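PDB 1WYD: aspartate--tRNA(Asp/Asn) ligase from Sulfolobus tokodaii, which probably activates L-aspartate with ATP and transfers it to both tRNA(Asp) and tRNA(Asn), as a non-discriminating aspartyl-tRNA synthetase of class II. Local coordinates for residues Tyr2-Ile7 with Glu18-Gly23; Phe6-Thr11 with Asp41-Gly46; Gln47-Lys52 with Gly84-Ala89. All blocks are in the same frame, centred on the assembly; numbering follows the deposited sequence.

Interaction 1: residues Tyr2-Ile7 with Glu18-Gly23; sequences YRSHFI and EVIWAG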
loop_
_atom_site.group_PDB
_atom_site.type_symbol
_atom_site.label_atom_id
_atom_site.label_comp_id
_atom_site.label_asym_id
_atom_site.label_seq_id
_atom_site.Cartn_x
_atom_site.Cartn_y
_atom_site.Cartn_z
ATOM N N TYR B 2 13.955 4.838 -25.305
ATOM C CA TYR B 2 13.973 3.986 -26.497
ATOM C C TYR B 2 12.997 4.470 -27.557
ATOM O O TYR B 2 12.821 3.845 -28.603
ATOM C CB TYR B 2 13.705 2.500 -26.145
ATOM C CG TYR B 2 14.860 1.767 -25.501
ATOM C CD1 TYR B 2 15.727 0.988 -26.258
ATOM C CD2 TYR B 2 15.083 1.851 -24.127
ATOM C CE1 TYR B 2 16.785 0.285 -25.654
ATOM C CE2 TYR B 2 16.129 1.168 -23.516
ATOM C CZ TYR B 2 16.975 0.380 -24.278
ATOM O OH TYR B 2 18.020 -0.290 -23.665
ATOM N N ARG B 3 12.361 5.585 -27.266
ATOM C CA ARG B 3 11.326 6.128 -28.112
ATOM C C ARG B 3 11.346 7.626 -27.942
ATOM O O ARG B 3 11.919 8.113 -26.981
ATOM C CB ARG B 3 9.962 5.612 -27.670
ATOM C CG ARG B 3 9.795 5.553 -26.174
ATOM C CD ARG B 3 8.404 5.473 -25.776
ATOM N NE ARG B 3 7.837 4.126 -25.937
ATOM C CZ ARG B 3 7.599 3.285 -24.931
ATOM N NH1 ARG B 3 7.932 3.620 -23.686
ATOM N NH2 ARG B 3 7.023 2.125 -25.156
ATOM N N SER B 4 10.697 8.334 -28.869
ATOM C CA SER B 4 10.386 9.748 -28.700
ATOM C C SER B 4 8.931 9.892 -28.276
ATOM O O SER B 4 8.614 10.750 -27.452
ATOM C CB SER B 4 10.655 10.544 -29.991
ATOM O OG SER B 4 9.627 10.322 -30.956
ATOM N N HIS B 5 8.039 9.076 -28.837
ATOM C CA HIS B 5 6.615 9.178 -28.487
ATOM C C HIS B 5 5.984 7.827 -28.156
ATOM O O HIS B 5 6.356 6.784 -28.712
ATOM C CB HIS B 5 5.783 9.896 -29.588
ATOM C CG HIS B 5 6.229 11.304 -29.885
ATOM N ND1 HIS B 5 7.422 11.596 -30.515
ATOM C CD2 HIS B 5 5.645 12.500 -29.626
ATOM C CE1 HIS B 5 7.557 12.903 -30.623
ATOM N NE2 HIS B 5 6.490 13.475 -30.093
ATOM N N PHE B 6 5.035 7.854 -27.236
ATOM C CA PHE B 6 4.102 6.762 -27.063
ATOM C C PHE B 6 3.111 6.799 -28.207
ATOM O O PHE B 6 2.789 7.875 -28.717
ATOM C CB PHE B 6 3.348 6.936 -25.761
ATOM C CG PHE B 6 4.141 6.546 -24.554
ATOM C CD1 PHE B 6 4.813 7.522 -23.803
ATOM C CD2 PHE B 6 4.212 5.209 -24.154
ATOM C CE1 PHE B 6 5.553 7.170 -22.660
ATOM C CE2 PHE B 6 4.959 4.839 -23.012
ATOM C CZ PHE B 6 5.625 5.834 -22.264
ATOM N N ILE B 7 2.604 5.636 -28.600
ATOM C CA ILE B 7 1.761 5.547 -29.784
ATOM C C ILE B 7 0.644 6.586 -29.735
ATOM O O ILE B 7 0.444 7.335 -30.690
ATOM C CB ILE B 7 1.206 4.116 -29.951
ATOM C CG1 ILE B 7 2.319 3.172 -30.438
ATOM C CG2 ILE B 7 -0.029 4.090 -30.867
ATOM C CD1 ILE B 7 2.174 1.742 -29.933
ATOM N N GLU B 18 8.983 12.810 -38.231
ATOM C CA GLU B 18 9.708 11.626 -37.768
ATOM C C GLU B 18 9.475 11.326 -36.289
ATOM O O GLU B 18 9.649 12.187 -35.425
ATOM C CB GLU B 18 11.211 11.735 -38.023
ATOM C CG GLU B 18 11.948 10.505 -37.546
ATOM C CD GLU B 18 13.419 10.590 -37.794
ATOM O OE1 GLU B 18 14.088 11.369 -37.073
ATOM O OE2 GLU B 18 13.908 9.876 -38.698
ATOM N N VAL B 19 9.092 10.087 -36.012
ATOM C CA VAL B 19 8.763 9.664 -34.658
ATOM C C VAL B 19 9.498 8.359 -34.364
ATOM O O VAL B 19 9.821 7.590 -35.283
ATOM C CB VAL B 19 7.230 9.522 -34.496
ATOM C CG1 VAL B 19 6.870 8.631 -33.325
ATOM C CG2 VAL B 19 6.575 10.898 -34.322
ATOM N N ILE B 20 9.806 8.124 -33.091
ATOM C CA ILE B 20 10.324 6.825 -32.681
ATOM C C ILE B 20 9.355 6.166 -31.717
ATOM O O ILE B 20 9.100 6.685 -30.630
ATOM C CB ILE B 20 11.713 6.934 -32.072
ATOM C CG1 ILE B 20 12.599 7.842 -32.943
ATOM C CG2 ILE B 20 12.304 5.520 -31.866
ATOM C CD1 ILE B 20 14.092 7.725 -32.673
ATOM N N TRP B 21 8.792 5.041 -32.152
ATOM C CA TRP B 21 7.971 4.191 -31.302
ATOM C C TRP B 21 8.806 3.060 -30.741
ATOM O O TRP B 21 9.784 2.624 -31.391
ATOM C CB TRP B 21 6.815 3.601 -32.088
ATOM C CG TRP B 21 5.680 4.534 -32.246
ATOM C CD1 TRP B 21 5.538 5.746 -31.665
ATOM C CD2 TRP B 21 4.507 4.332 -33.048
ATOM N NE1 TRP B 21 4.346 6.316 -32.038
ATOM C CE2 TRP B 21 3.701 5.477 -32.902
ATOM C CE3 TRP B 21 4.058 3.296 -33.886
ATOM C CZ2 TRP B 21 2.481 5.625 -33.554
ATOM C CZ3 TRP B 21 2.851 3.437 -34.529
ATOM C CH2 TRP B 21 2.068 4.592 -34.363
ATOM N N ALA B 22 8.441 2.592 -29.540
ATOM C CA ALA B 22 8.979 1.317 -29.029
ATOM C C ALA B 22 7.870 0.443 -28.452
ATOM O O ALA B 22 6.853 0.948 -27.941
ATOM C CB ALA B 22 10.092 1.534 -28.002
ATOM N N GLY B 23 8.054 -0.866 -28.545
ATOM C CA GLY B 23 7.062 -1.751 -27.986
ATOM C C GLY B 23 7.075 -3.153 -28.520
ATOM O O GLY B 23 8.092 -3.634 -28.992
HETATM O O HOH W 1 5.771 3.864 -28.334
#

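Interaction 2: residues Phe6-Thr11 with Asp41-Gly46; sequences FIADVT and DKTGLG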
loop_
_atom_site.group_PDB
_atom_site.type_symbol
_atom_site.label_atom_id
_atom_site.label_comp_id
_atom_site.label_asym_id
_atom_site.label_seq_id
_atom_site.Cartn_x
_atom_site.Cartn_y
_atom_site.Cartn_z
ATOM N N PHE B 6 5.035 7.854 -27.236
ATOM C CA PHE B 6 4.102 6.762 -27.063
ATOM C C PHE B 6 3.111 6.799 -28.207
ATOM O O PHE B 6 2.789 7.875 -28.717
ATOM C CB PHE B 6 3.348 6.936 -25.761
ATOM C CG PHE B 6 4.141 6.546 -24.554
ATOM C CD1 PHE B 6 4.813 7.522 -23.803
ATOM C CD2 PHE B 6 4.212 5.209 -24.154
ATOM C CE1 PHE B 6 5.553 7.170 -22.660
ATOM C CE2 PHE B 6 4.959 4.839 -23.012
ATOM C CZ PHE B 6 5.625 5.834 -22.264
ATOM N N ILE B 7 2.604 5.636 -28.600
ATOM C CA ILE B 7 1.761 5.547 -29.784
ATOM C C ILE B 7 0.644 6.586 -29.735
ATOM O O ILE B 7 0.444 7.335 -30.690
ATOM C CB ILE B 7 1.206 4.116 -29.951
ATOM C CG1 ILE B 7 2.319 3.172 -30.438
ATOM C CG2 ILE B 7 -0.029 4.090 -30.867
ATOM C CD1 ILE B 7 2.174 1.742 -29.933
ATOM N N ALA B 8 -0.042 6.638 -28.603
ATOM C CA ALA B 8 -1.190 7.500 -28.386
ATOM C C ALA B 8 -0.861 9.016 -28.428
ATOM O O ALA B 8 -1.758 9.835 -28.591
ATOM C CB ALA B 8 -1.866 7.128 -27.053
ATOM N N ASP B 9 0.416 9.360 -28.286
ATOM C CA ASP B 9 0.906 10.743 -28.329
ATOM C C ASP B 9 0.801 11.414 -29.714
ATOM O O ASP B 9 0.841 12.657 -29.815
ATOM C CB ASP B 9 2.394 10.761 -27.964
ATOM C CG ASP B 9 2.654 10.555 -26.496
ATOM O OD1 ASP B 9 3.845 10.481 -26.131
ATOM O OD2 ASP B 9 1.763 10.482 -25.638
ATOM N N VAL B 10 0.720 10.587 -30.764
ATOM C CA VAL B 10 0.740 11.021 -32.165
ATOM C C VAL B 10 -0.676 11.325 -32.700
ATOM O O VAL B 10 -1.587 10.506 -32.558
ATOM C CB VAL B 10 1.437 9.946 -33.056
ATOM C CG1 VAL B 10 1.690 10.472 -34.449
ATOM C CG2 VAL B 10 2.751 9.476 -32.424
ATOM N N THR B 11 -0.855 12.511 -33.290
ATOM C CA THR B 11 -2.130 12.924 -33.911
ATOM C C THR B 11 -1.923 13.192 -35.406
ATOM O O THR B 11 -0.770 13.379 -35.831
ATOM C CB THR B 11 -2.685 14.209 -33.271
ATOM O OG1 THR B 11 -1.646 15.192 -33.215
ATOM C CG2 THR B 11 -3.083 13.993 -31.824
ATOM N N ASP B 41 2.257 -0.668 -27.060
ATOM C CA ASP B 41 2.993 -0.024 -25.973
ATOM C C ASP B 41 1.973 0.242 -24.895
ATOM O O ASP B 41 0.802 -0.132 -25.059
ATOM C CB ASP B 41 3.797 1.230 -26.416
ATOM C CG ASP B 41 2.923 2.504 -26.652
ATOM O OD1 ASP B 41 3.479 3.494 -27.189
ATOM O OD2 ASP B 41 1.723 2.636 -26.334
ATOM N N LYS B 42 2.383 0.872 -23.800
ATOM C CA LYS B 42 1.461 1.015 -22.665
ATOM C C LYS B 42 0.228 1.899 -22.983
ATOM O O LYS B 42 -0.775 1.796 -22.295
ATOM C CB LYS B 42 2.206 1.440 -21.377
ATOM C CG LYS B 42 2.140 2.917 -21.037
ATOM C CD LYS B 42 3.085 3.360 -19.916
ATOM C CE LYS B 42 2.422 3.301 -18.544
ATOM N NZ LYS B 42 1.370 4.342 -18.317
ATOM N N THR B 43 0.298 2.760 -24.011
ATOM C CA THR B 43 -0.881 3.600 -24.389
ATOM C C THR B 43 -1.872 2.946 -25.341
ATOM O O THR B 43 -3.009 3.400 -25.462
ATOM C CB THR B 43 -0.477 4.945 -25.005
ATOM O OG1 THR B 43 0.240 4.717 -26.231
ATOM C CG2 THR B 43 0.455 5.722 -24.088
ATOM N N GLY B 44 -1.426 1.904 -26.040
ATOM C CA GLY B 44 -2.316 1.074 -26.834
ATOM C C GLY B 44 -1.629 0.608 -28.085
ATOM O O GLY B 44 -0.409 0.328 -28.084
ATOM N N LEU B 45 -2.409 0.550 -29.157
ATOM C CA LEU B 45 -2.025 -0.131 -30.384
ATOM C C LEU B 45 -1.901 0.835 -31.543
ATOM O O LEU B 45 -2.849 1.551 -31.867
ATOM C CB LEU B 45 -3.073 -1.187 -30.717
ATOM C CG LEU B 45 -3.287 -2.252 -29.652
ATOM C CD1 LEU B 45 -4.622 -2.957 -29.833
ATOM C CD2 LEU B 45 -2.104 -3.278 -29.664
ATOM N N GLY B 46 -0.729 0.873 -32.155
ATOM C CA GLY B 46 -0.541 1.600 -33.383
ATOM C C GLY B 46 -0.385 0.689 -34.585
ATOM O O GLY B 46 -0.353 -0.530 -34.452
#

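Interaction 3: residues Gln47-Lys52 with Gly84-Ala89; sequences QVVVDK and GIELHA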
loop_
_atom_site.group_PDB
_atom_site.type_symbol
_atom_site.label_atom_id
_atom_site.label_comp_id
_atom_site.label_asym_id
_atom_site.label_seq_id
_atom_site.Cartn_x
_atom_site.Cartn_y
_atom_site.Cartn_z
ATOM N N GLN B 47 -0.285 1.291 -35.766
ATOM C CA GLN B 47 -0.115 0.561 -37.027
ATOM C C GLN B 47 1.153 1.072 -37.662
ATOM O O GLN B 47 1.296 2.274 -37.858
ATOM C CB GLN B 47 -1.308 0.828 -37.970
ATOM C CG GLN B 47 -1.261 0.147 -39.339
ATOM C CD GLN B 47 -2.592 0.268 -40.095
ATOM O OE1 GLN B 47 -2.728 1.093 -41.016
ATOM N NE2 GLN B 47 -3.571 -0.558 -39.711
ATOM N N VAL B 48 2.080 0.178 -37.970
ATOM C CA VAL B 48 3.244 0.582 -38.725
ATOM C C VAL B 48 3.262 -0.131 -40.065
ATOM O O VAL B 48 2.816 -1.270 -40.181
ATOM C CB VAL B 48 4.621 0.542 -37.898
ATOM C CG1 VAL B 48 4.418 0.176 -36.442
ATOM C CG2 VAL B 48 5.750 -0.290 -38.555
ATOM N N VAL B 49 3.755 0.568 -41.080
ATOM C CA VAL B 49 3.894 0.026 -42.424
ATOM C C VAL B 49 5.388 -0.033 -42.818
ATOM O O VAL B 49 6.175 0.852 -42.489
ATOM C CB VAL B 49 3.035 0.837 -43.457
ATOM C CG1 VAL B 49 2.817 0.052 -44.764
ATOM C CG2 VAL B 49 1.680 1.215 -42.869
ATOM N N VAL B 50 5.761 -1.120 -43.479
ATOM C CA VAL B 50 7.092 -1.291 -44.039
ATOM C C VAL B 50 6.861 -1.666 -45.490
ATOM O O VAL B 50 6.455 -2.796 -45.780
ATOM C CB VAL B 50 7.896 -2.447 -43.363
ATOM C CG1 VAL B 50 9.384 -2.210 -43.492
ATOM C CG2 VAL B 50 7.516 -2.624 -41.900
ATOM N N ASP B 51 7.086 -0.722 -46.403
ATOM C CA ASP B 51 6.955 -1.036 -47.820
ATOM C C ASP B 51 8.204 -1.738 -48.329
ATOM O O ASP B 51 9.226 -1.781 -47.637
ATOM C CB ASP B 51 6.526 0.166 -48.697
ATOM C CG ASP B 51 7.346 1.416 -48.459
ATOM O OD1 ASP B 51 8.596 1.308 -48.392
ATOM O OD2 ASP B 51 6.819 2.564 -48.359
ATOM N N LYS B 52 8.090 -2.305 -49.528
ATOM C CA LYS B 52 9.133 -3.135 -50.119
ATOM C C LYS B 52 10.523 -2.493 -50.139
ATOM O O LYS B 52 11.507 -3.161 -49.842
ATOM C CB LYS B 52 8.727 -3.573 -51.543
ATOM C CG LYS B 52 7.741 -4.758 -51.586
ATOM C CD LYS B 52 8.463 -6.131 -51.557
ATOM C CE LYS B 52 7.507 -7.299 -51.230
ATOM N NZ LYS B 52 8.181 -8.648 -51.263
ATOM N N GLY B 84 -6.402 7.823 -36.849
ATOM C CA GLY B 84 -6.091 8.609 -38.029
ATOM C C GLY B 84 -4.652 8.602 -38.523
ATOM O O GLY B 84 -4.323 9.371 -39.429
ATOM N N ILE B 85 -3.798 7.747 -37.960
ATOM C CA ILE B 85 -2.404 7.681 -38.403
ATOM C C ILE B 85 -1.797 6.285 -38.512
ATOM O O ILE B 85 -2.374 5.280 -38.083
ATOM C CB ILE B 85 -1.469 8.543 -37.517
ATOM C CG1 ILE B 85 -1.616 8.151 -36.039
ATOM C CG2 ILE B 85 -1.663 10.039 -37.793
ATOM C CD1 ILE B 85 -0.358 7.531 -35.469
ATOM N N GLU B 86 -0.601 6.282 -39.096
ATOM C CA GLU B 86 0.268 5.133 -39.188
ATOM C C GLU B 86 1.706 5.632 -39.336
ATOM O O GLU B 86 1.941 6.745 -39.810
ATOM C CB GLU B 86 -0.125 4.222 -40.364
ATOM C CG GLU B 86 -0.665 4.935 -41.588
ATOM C CD GLU B 86 -0.651 4.069 -42.834
ATOM O OE1 GLU B 86 -1.388 3.047 -42.882
ATOM O OE2 GLU B 86 0.105 4.425 -43.774
ATOM N N LEU B 87 2.647 4.783 -38.915
ATOM C CA LEU B 87 4.075 5.038 -38.960
ATOM C C LEU B 87 4.654 4.286 -40.135
ATOM O O LEU B 87 4.475 3.075 -40.238
ATOM C CB LEU B 87 4.716 4.490 -37.689
ATOM C CG LEU B 87 5.816 5.243 -36.934
ATOM C CD1 LEU B 87 6.696 4.265 -36.254
ATOM C CD2 LEU B 87 6.607 6.150 -37.830
ATOM N N HIS B 88 5.363 4.989 -41.014
ATOM C CA HIS B 88 5.973 4.354 -42.173
ATOM C C HIS B 88 7.405 4.035 -41.810
ATOM O O HIS B 88 8.226 4.927 -41.675
ATOM C CB HIS B 88 5.860 5.260 -43.408
ATOM C CG HIS B 88 4.497 5.241 -44.040
ATOM N ND1 HIS B 88 4.285 5.546 -45.370
ATOM C CD2 HIS B 88 3.274 4.947 -43.525
ATOM C CE1 HIS B 88 2.996 5.444 -45.645
ATOM N NE2 HIS B 88 2.361 5.079 -44.544
ATOM N N ALA B 89 7.709 2.763 -41.619
ATOM C CA ALA B 89 8.972 2.415 -40.979
ATOM C C ALA B 89 10.189 2.711 -41.862
ATOM O O ALA B 89 10.154 2.469 -43.088
ATOM C CB ALA B 89 8.960 0.979 -40.541
#

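Interaction 1: residues Tyr2-Ile7 with Glu18-Gly23
Ser4 and His5 meet Ile20 through a compact set of hydrogen bonds. The carbonyl O of Ile20 accepts twice, from Ser4 N at 2.9 Å and from His5 N at 3.2 Å, and the two donors approach from opposite faces of its carbonyl plane. Ser4 also answers with its side chain: OG sits between its own backbone N and carbonyl carbon (chi1 76°), where it receives Ile20 N at 3.1 Å in an almost straight bond. A second, short bond of 2.6 Å joins Ser4 OG to His5 ND1 in the plane of the imidazole, which, with an edge-to-face contact to Tyr14, helps to set the rotation of the ring; its ND1 also lies obliquely against the methyls of Val19.

The Arg3 chain bends at chi3, and NH2 reaches Ala22 O at 3.0 Å, lying well above the carbonyl plane although the oxygen stays close to the guanidinium plane. A water links Arg3 NE to Ala22 N. The charge is also engaged elsewhere: NH1 forms a salt bridge with Glu200 of the second subunit, and Phe232 of that subunit makes a cation-pi contact with the guanidinium.

The apolar part belongs to Ile7 and Trp21. Ile7 CG1 stands over the six-membered ring, 3.6 Å from its centroid and 14° off the normal, a CH-pi contact. Trp21 NE1 is buried here without a polar partner. Nearer the chain start, Tyr2 CB rests against Ala22 CB.

An irregular N-terminal arm is thus laid along the first strand of an OB-fold anticodon-binding domain, beside the subunit interface.

Interaction 2: residues Phe6-Thr11 with Asp41-Gly46
Asp41 opens an Asx turn at the tip of a beta hairpin, and its carboxylate reaches across to grip the start of the short 3-10 segment Ile7-Asp9. OD1 takes the N-H of Ile7 at 2.7 Å, on its syn side and only 17° out of the carboxylate plane. The other oxygen looks inward: OD2 accepts from Thr43 N, from Gly44 N and, at 2.6 Å, from the hydroxyl of Thr43. With its proton given to Asp41, Thr43 OG1 is left to accept from Ala8 N at 3.1 Å. Consecutive backbone N-H groups of the arm are therefore held by neighbouring oxygens of one turn, and Asp41 positions both, the first directly and the second through Thr43.

The turn itself is type I, from Asp41 to Gly44, and joins strands 34-41 and 44-50, the second and third strands of the OB-fold barrel. Its outer side faces the second subunit: Lys42 N donates to Glu200 of the second subunit and Lys42 NZ to the carbonyl O of Gly152 of that subunit.

Van der Waals contacts fill in round these bonds. Ile7 runs past Asp41 in the opposite direction; its CD1 comes to 3.5 Å from Asp41 CG, while CG2 lies against the backbone of Gly46, so close that a side chain at that glycine would clash with it. Ala8 CB and Thr43 CB are tight at 3.3 Å. With Thr43 OG1 between its backbone N and carbonyl carbon (chi1 63°), the methyl CG2 falls beside the backbone N and packs at 3.6 Å on Phe6 CB. The Phe6 ring turns one edge to Asp41 OD1, its plane 71° from that of the carboxylate, and CE2 touches the aliphatic part of Lys42, with CD at 3.9 Å.

Interaction 3: residues Gln47-Lys52 with Gly84-Ala89
Glu86 leans from its own strand over the neighbouring one, with Gln47 beside it and Val49 beneath its carboxylate. Its CB lies 3.5 Å from the carbonyl O of Gln47. CG is set between the backbone N and the carbonyl carbon (chi1 34°), and beyond it the chain runs extended, side by side with that of Gln47 and pointing the same way. CD comes down on Val49 CG2 at 3.7 Å, and OE1 borders the same methyl. At the other corner OE2 takes the N-H of His88 NE2, a modelled separation of 2.5 Å that is too short to be trusted exactly; the imidazole has the carboxyl carbon at its edge, in plane. An alanine at Glu86 would probably leave His88 NE2 without this mate, free the ring to turn and uncover Val49 CG2.

Below this surface the backbones pair as parallel strands, 31° apart in direction. Leu87 N bonds to Gln47 O, Val49 N to Leu87 O at 2.7 Å and Ala89 N to Val49 O at 2.6 Å. On the sheet face away from Val49 and His88, Val48 CB meets Leu87 CB at 4.0 Å, and Val48 CG2 packs as closely on Ala89 CB; Trp21 touches both Val48 and Leu87 there.

Parallel pairing of the third strand, 44-50, with the fifth, 85-89, in an otherwise antiparallel barrel is the closure expected of an OB-fold.

All three contacts belong to one OB-fold barrel, but only interaction 3 joins strand to strand; it is the most buried and does not touch the second subunit. Interactions 1 and 2 begin from the same N-terminal arm, sharing Phe6 and Ile7, and fasten it to the first strand and to the 41-44 turn. Both are partly buried, and both touch the second subunit, with Glu200 there near Arg3 and Lys42. Their bonds pair backbone groups with side chains and with each other, whereas interaction 3 relies on regular backbone bonds and valines packed on Leu87 and Ala89, with Glu86 over Val49. Trp21 ties them together, packing on Gly46, Val48, Ile85 and Leu87, while Val10 continues the arm to Ile85.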